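Local structure of glutathione synthetase-like effector 30 (Gpa-GSS30-apo) (Globodera pallida, 5OET) at residues L113-A118 with L345-R350; Q352-F355 with G359-E362. The protein is a glutathione synthetase-like effector of a plant-parasitic nematode, derived from the ATP-dependent ligase family that joins gamma-glutamylcysteine to glycine. All coordinates share one frame; numbering follows the deposited sequence.

Interaction 1. Residues L113-A118 with L345-R350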
loop_
_atom_site.group_PDB
_atom_site.type_symbol
_atom_site.label_atom_id
_atom_site.label_comp_id
_atom_site.label_asym_id
_atom_site.label_seq_id
_atom_site.Cartn_x
_atom_site.Cartn_y
_atom_site.Cartn_z
ATOM N N LEU A 113 -20.276 3.973 -26.536
ATOM C CA LEU A 113 -21.450 4.493 -27.229
ATOM C C LEU A 113 -22.364 3.417 -27.797
ATOM O O LEU A 113 -23.554 3.559 -27.736
ATOM C CB LEU A 113 -21.056 5.491 -28.332
ATOM C CG LEU A 113 -20.604 6.889 -27.898
ATOM C CD1 LEU A 113 -20.453 7.786 -29.114
ATOM C CD2 LEU A 113 -21.584 7.507 -26.903
ATOM N N LEU A 114 -21.811 2.334 -28.334
ATOM C CA LEU A 114 -22.640 1.242 -28.884
ATOM C C LEU A 114 -23.461 0.515 -27.809
ATOM O O LEU A 114 -24.633 0.269 -27.992
ATOM C CB LEU A 114 -21.761 0.238 -29.621
ATOM C CG LEU A 114 -22.394 -1.088 -30.026
ATOM C CD1 LEU A 114 -23.551 -0.854 -30.972
ATOM C CD2 LEU A 114 -21.372 -2.003 -30.670
ATOM N N TYR A 115 -22.829 0.135 -26.706
ATOM C CA TYR A 115 -23.518 -0.587 -25.651
ATOM C C TYR A 115 -24.458 0.321 -24.857
ATOM O O TYR A 115 -25.499 -0.135 -24.385
ATOM C CB TYR A 115 -22.512 -1.276 -24.723
ATOM C CG TYR A 115 -21.931 -2.506 -25.342
ATOM C CD1 TYR A 115 -22.605 -3.706 -25.294
ATOM C CD2 TYR A 115 -20.719 -2.459 -26.002
ATOM C CE1 TYR A 115 -22.079 -4.839 -25.884
ATOM C CE2 TYR A 115 -20.177 -3.582 -26.602
ATOM C CZ TYR A 115 -20.859 -4.768 -26.539
ATOM O OH TYR A 115 -20.298 -5.860 -27.139
ATOM N N PHE A 116 -24.110 1.599 -24.722
ATOM C CA PHE A 116 -25.000 2.563 -24.093
ATOM C C PHE A 116 -26.301 2.706 -24.866
ATOM O O PHE A 116 -27.359 2.629 -24.290
ATOM C CB PHE A 116 -24.318 3.925 -23.954
ATOM C CG PHE A 116 -25.217 4.986 -23.395
ATOM C CD1 PHE A 116 -25.787 4.816 -22.151
ATOM C CD2 PHE A 116 -25.519 6.132 -24.122
ATOM C CE1 PHE A 116 -26.643 5.772 -21.629
ATOM C CE2 PHE A 116 -26.349 7.100 -23.601
ATOM C CZ PHE A 116 -26.919 6.918 -22.355
ATOM N N ARG A 117 -26.199 2.896 -26.172
ATOM C CA ARG A 117 -27.356 3.087 -27.060
ATOM C C ARG A 117 -28.198 1.833 -27.246
ATOM O O ARG A 117 -29.419 1.912 -27.341
ATOM C CB ARG A 117 -26.890 3.599 -28.413
ATOM C CG ARG A 117 -26.358 5.014 -28.346
ATOM C CD ARG A 117 -25.721 5.458 -29.661
ATOM N NE ARG A 117 -24.985 6.709 -29.504
ATOM C CZ ARG A 117 -24.346 7.360 -30.479
ATOM N NH1 ARG A 117 -24.330 6.894 -31.726
ATOM N NH2 ARG A 117 -23.705 8.499 -30.200
ATOM N N ALA A 118 -27.549 0.681 -27.304
ATOM C CA ALA A 118 -28.256 -0.598 -27.238
ATOM C C ALA A 118 -29.016 -0.779 -25.925
ATOM O O ALA A 118 -30.093 -1.348 -25.914
ATOM C CB ALA A 118 -27.283 -1.737 -27.413
ATOM N N LEU A 345 -28.261 -7.102 -19.457
ATOM C CA LEU A 345 -28.856 -7.696 -20.655
ATOM C C LEU A 345 -28.062 -7.335 -21.942
ATOM O O LEU A 345 -27.889 -8.166 -22.834
ATOM C CB LEU A 345 -30.332 -7.269 -20.769
ATOM C CG LEU A 345 -31.229 -7.989 -21.775
ATOM C CD1 LEU A 345 -31.296 -9.480 -21.510
ATOM C CD2 LEU A 345 -32.626 -7.393 -21.744
ATOM N N SER A 346 -27.554 -6.109 -22.026
ATOM C CA SER A 346 -26.767 -5.699 -23.197
ATOM C C SER A 346 -25.312 -6.188 -23.179
ATOM O O SER A 346 -24.570 -5.908 -24.116
ATOM C CB SER A 346 -26.804 -4.169 -23.374
ATOM O OG SER A 346 -25.872 -3.510 -22.534
ATOM N N HIS A 347 -24.890 -6.891 -22.132
ATOM C CA HIS A 347 -23.515 -7.414 -22.068
ATOM C C HIS A 347 -23.452 -8.936 -21.970
ATOM O O HIS A 347 -22.414 -9.514 -21.663
ATOM C CB HIS A 347 -22.770 -6.758 -20.906
ATOM C CG HIS A 347 -22.421 -5.329 -21.156
ATOM N ND1 HIS A 347 -23.374 -4.350 -21.344
ATOM C CD2 HIS A 347 -21.222 -4.718 -21.266
ATOM C CE1 HIS A 347 -22.772 -3.192 -21.545
ATOM N NE2 HIS A 347 -21.465 -3.390 -21.508
ATOM N N THR A 348 -24.555 -9.605 -22.259
ATOM C CA THR A 348 -24.476 -11.040 -22.434
ATOM C C THR A 348 -23.554 -11.320 -23.602
ATOM O O THR A 348 -23.320 -10.465 -24.462
ATOM C CB THR A 348 -25.854 -11.699 -22.710
ATOM O OG1 THR A 348 -26.395 -11.231 -23.956
ATOM C CG2 THR A 348 -26.831 -11.429 -21.560
ATOM N N LYS A 349 -23.030 -12.530 -23.629
ATOM C CA LYS A 349 -22.175 -12.962 -24.722
ATOM C C LYS A 349 -23.021 -13.224 -25.958
ATOM O O LYS A 349 -22.511 -13.155 -27.063
ATOM C CB LYS A 349 -21.387 -14.209 -24.336
ATOM C CG LYS A 349 -19.942 -14.229 -24.801
ATOM C CD LYS A 349 -19.113 -15.020 -23.803
ATOM C CE LYS A 349 -18.902 -14.253 -22.495
ATOM N NZ LYS A 349 -19.078 -15.184 -21.351
ATOM N N ARG A 350 -24.296 -13.546 -25.765
ATOM C CA ARG A 350 -25.267 -13.598 -26.858
ATOM C C ARG A 350 -25.292 -12.285 -27.664
ATOM O O ARG A 350 -25.259 -12.285 -28.881
ATOM C CB ARG A 350 -26.652 -13.908 -26.285
ATOM C CG ARG A 350 -27.839 -13.783 -27.233
ATOM C CD ARG A 350 -27.653 -14.599 -28.482
ATOM N NE ARG A 350 -28.773 -14.424 -29.398
ATOM C CZ ARG A 350 -28.837 -14.925 -30.631
ATOM N NH1 ARG A 350 -27.842 -15.631 -31.127
ATOM N NH2 ARG A 350 -29.912 -14.716 -31.373
#
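Tyr115, on the last turns of helix 98-119, packs against Ser346 and His347 in the type I beta turn Leu345-Thr348 that leads into helix 349-354. The backbones come closest at Tyr115 and Ser346, whose CA atoms are 6.5 Å apart. No hydrogen bond joins the segments, and the tyrosine supplies most of the contact from its side. With CG anti to its own carbonyl carbon (chi1 -76°), the phenol ring reaches past the turn and presents one edge to a backbone carbonyl: CD1 lies 3.2 Å from O of Ser346, and CE1 is equally near. That oxygen lies in the ring plane, so it meets the C-H rim instead of the pi face.

His347 approaches the base of the same side chain. Its CE1 is 3.7 Å from Tyr115 CB, and Tyr115 CD1 sits over one face of the imidazole, displaced toward the rim. The ring centroids of Tyr115 and His347 are 4.7 Å apart with their planes at 37°, an oblique pairing. A hydrogen bond of 2.9 Å, in which either could be the donor, ties His347 ND1 to Ser346 OG, and both atoms also bond to Phe343 O; His347 NE2 bonds to Gln165. Ser346 OG bonds to Ser119 OG as well, giving the turn a polar link to the end of helix 98-119. Tyr115 further touches Phe163 and Gln165 on strand 160-173; these residues flank Cys164, which is disulfide-bonded to Cys480.

Immediately after the turn, Thr348 takes the N-cap position, its OG1 accepting a bond from the backbone N of Met351. Helix 349-354 thus starts with a type I turn followed by a threonine N-cap, packed against an aromatic residue from a helix more than 200 residues earlier in the chain.

Interaction 2. Residues Q352-F355 with G359-E362; sequences QQVF and GMVE
Phe355 and Met360 bring the backbones closest, their CA atoms 5.3 Å apart, where the chain leaves helix 349-354 and folds back on itself; three residues separate the two segments. The returning segment 359-361 is loop, and no hydrogen bond crosses between the two sides, so the contact rests on side chains laid against carbonyls and one another. Met360 and Phe355 carry about equal shares. CG of Met360 is 3.5 Å from O of Val354, with CB almost as near. A bend at chi2 (-76°) then carries the thioether off, leaving SD 4.2 Å from Val354 CG1 in a loose apolar contact. The carbonyl of Met360 faces the Phe355 ring at its edge and in its plane, with O 3.8 Å from CD1. Val361 meets the same phenylalanine nearer its backbone, CG2 lying 3.4 Å from Phe355 O. That carbonyl oxygen accepts a hydrogen bond from Gln381 NE2, whose side chain also touches Val361. The fold-back thus sits between two helices: Phe355 packs on Ala118 of helix 98-119, while Val361 rests on Ala374 and Arg378 of helix 373-380, where Arg378 also forms a salt bridge with Glu362.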
loop_
_atom_site.group_PDB
_atom_site.type_symbol
_atom_site.label_atom_id
_atom_site.label_comp_id
_atom_site.label_asym_id
_atom_site.label_seq_id
_atom_site.Cartn_x
_atom_site.Cartn_y
_atom_site.Cartn_z
ATOM N N GLN A 352 -23.045 -9.846 -27.651
ATOM C CA GLN A 352 -21.747 -9.581 -28.239
ATOM C C GLN A 352 -21.630 -10.327 -29.558
ATOM O O GLN A 352 -21.146 -9.789 -30.552
ATOM C CB GLN A 352 -20.649 -9.984 -27.263
ATOM C CG GLN A 352 -20.627 -9.118 -26.000
ATOM C CD GLN A 352 -19.687 -9.652 -24.940
ATOM O OE1 GLN A 352 -18.510 -9.880 -25.197
ATOM N NE2 GLN A 352 -20.202 -9.843 -23.733
ATOM N N GLN A 353 -22.116 -11.561 -29.561
ATOM C CA GLN A 353 -22.192 -12.370 -30.770
ATOM C C GLN A 353 -23.191 -11.782 -31.761
ATOM O O GLN A 353 -22.928 -11.781 -32.958
ATOM C CB GLN A 353 -22.538 -13.827 -30.414
ATOM C CG GLN A 353 -22.629 -14.795 -31.588
ATOM C CD GLN A 353 -24.052 -15.168 -31.955
ATOM O OE1 GLN A 353 -24.860 -15.495 -31.090
ATOM N NE2 GLN A 353 -24.364 -15.127 -33.244
ATOM N N VAL A 354 -24.321 -11.274 -31.272
ATOM C CA VAL A 354 -25.302 -10.600 -32.144
ATOM C C VAL A 354 -24.725 -9.348 -32.814
ATOM O O VAL A 354 -25.063 -9.074 -33.946
ATOM C CB VAL A 354 -26.644 -10.300 -31.414
ATOM C CG1 VAL A 354 -27.553 -9.382 -32.240
ATOM C CG2 VAL A 354 -27.389 -11.597 -31.098
ATOM N N PHE A 355 -23.839 -8.615 -32.148
ATOM C CA PHE A 355 -23.213 -7.432 -32.770
ATOM C C PHE A 355 -22.254 -7.742 -33.927
ATOM O O PHE A 355 -21.897 -6.837 -34.664
ATOM C CB PHE A 355 -22.487 -6.558 -31.726
ATOM C CG PHE A 355 -23.416 -5.710 -30.891
ATOM C CD1 PHE A 355 -24.364 -4.900 -31.485
ATOM C CD2 PHE A 355 -23.336 -5.720 -29.520
ATOM C CE1 PHE A 355 -25.206 -4.130 -30.722
ATOM C CE2 PHE A 355 -24.181 -4.938 -28.749
ATOM C CZ PHE A 355 -25.116 -4.144 -29.348
ATOM N N GLY A 359 -24.965 -5.183 -40.189
ATOM C CA GLY A 359 -25.928 -4.122 -39.849
ATOM C C GLY A 359 -26.108 -3.787 -38.371
ATOM O O GLY A 359 -26.463 -2.665 -38.036
ATOM N N MET A 360 -25.856 -4.745 -37.481
ATOM C CA MET A 360 -26.236 -4.609 -36.078
ATOM C C MET A 360 -25.463 -3.531 -35.319
ATOM O O MET A 360 -25.997 -2.956 -34.378
ATOM C CB MET A 360 -26.120 -5.949 -35.365
ATOM C CG MET A 360 -27.099 -6.998 -35.875
ATOM S SD MET A 360 -28.790 -6.749 -35.311
ATOM C CE MET A 360 -29.629 -7.922 -36.386
ATOM N N VAL A 361 -24.226 -3.261 -35.712
ATOM C CA VAL A 361 -23.454 -2.124 -35.171
ATOM C C VAL A 361 -23.884 -0.833 -35.860
ATOM O O VAL A 361 -24.143 0.169 -35.206
ATOM C CB VAL A 361 -21.925 -2.304 -35.350
ATOM C CG1 VAL A 361 -21.168 -1.054 -34.933
ATOM C CG2 VAL A 361 -21.416 -3.497 -34.560
ATOM N N GLU A 362 -23.976 -0.884 -37.188
ATOM C CA GLU A 362 -24.282 0.293 -38.022
ATOM C C GLU A 362 -25.564 1.001 -37.561
ATOM O O GLU A 362 -25.662 2.222 -37.635
ATOM C CB GLU A 362 -24.376 -0.114 -39.506
ATOM C CG GLU A 362 -23.029 -0.352 -40.206
ATOM C CD GLU A 362 -22.320 -1.660 -39.838
ATOM O OE1 GLU A 362 -21.143 -1.853 -40.254
ATOM O OE2 GLU A 362 -22.925 -2.504 -39.129
#

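Overall arrangement
Interactions 1 and 2 follow one another along the chain at the two ends of helix 349-354, with centres about 9 Å apart, and both lean on helix 98-119. The rings of Tyr115 and Phe355 meet edge-to-face, Tyr115 CE1 being 3.6 Å from Phe355 CE2, and Leu114 CD1 lies 3.7 Å from Phe355 CE1. Gln352 makes the other join: its CG packs 3.5 Å from Tyr115 OH, and its NE2 makes a weak hydrogen bond of 3.0 Å to His347 O. The same NE2 also bonds to Glu185 of strand 179-188. Neither interaction includes the magnesium ligands His406 and Glu426.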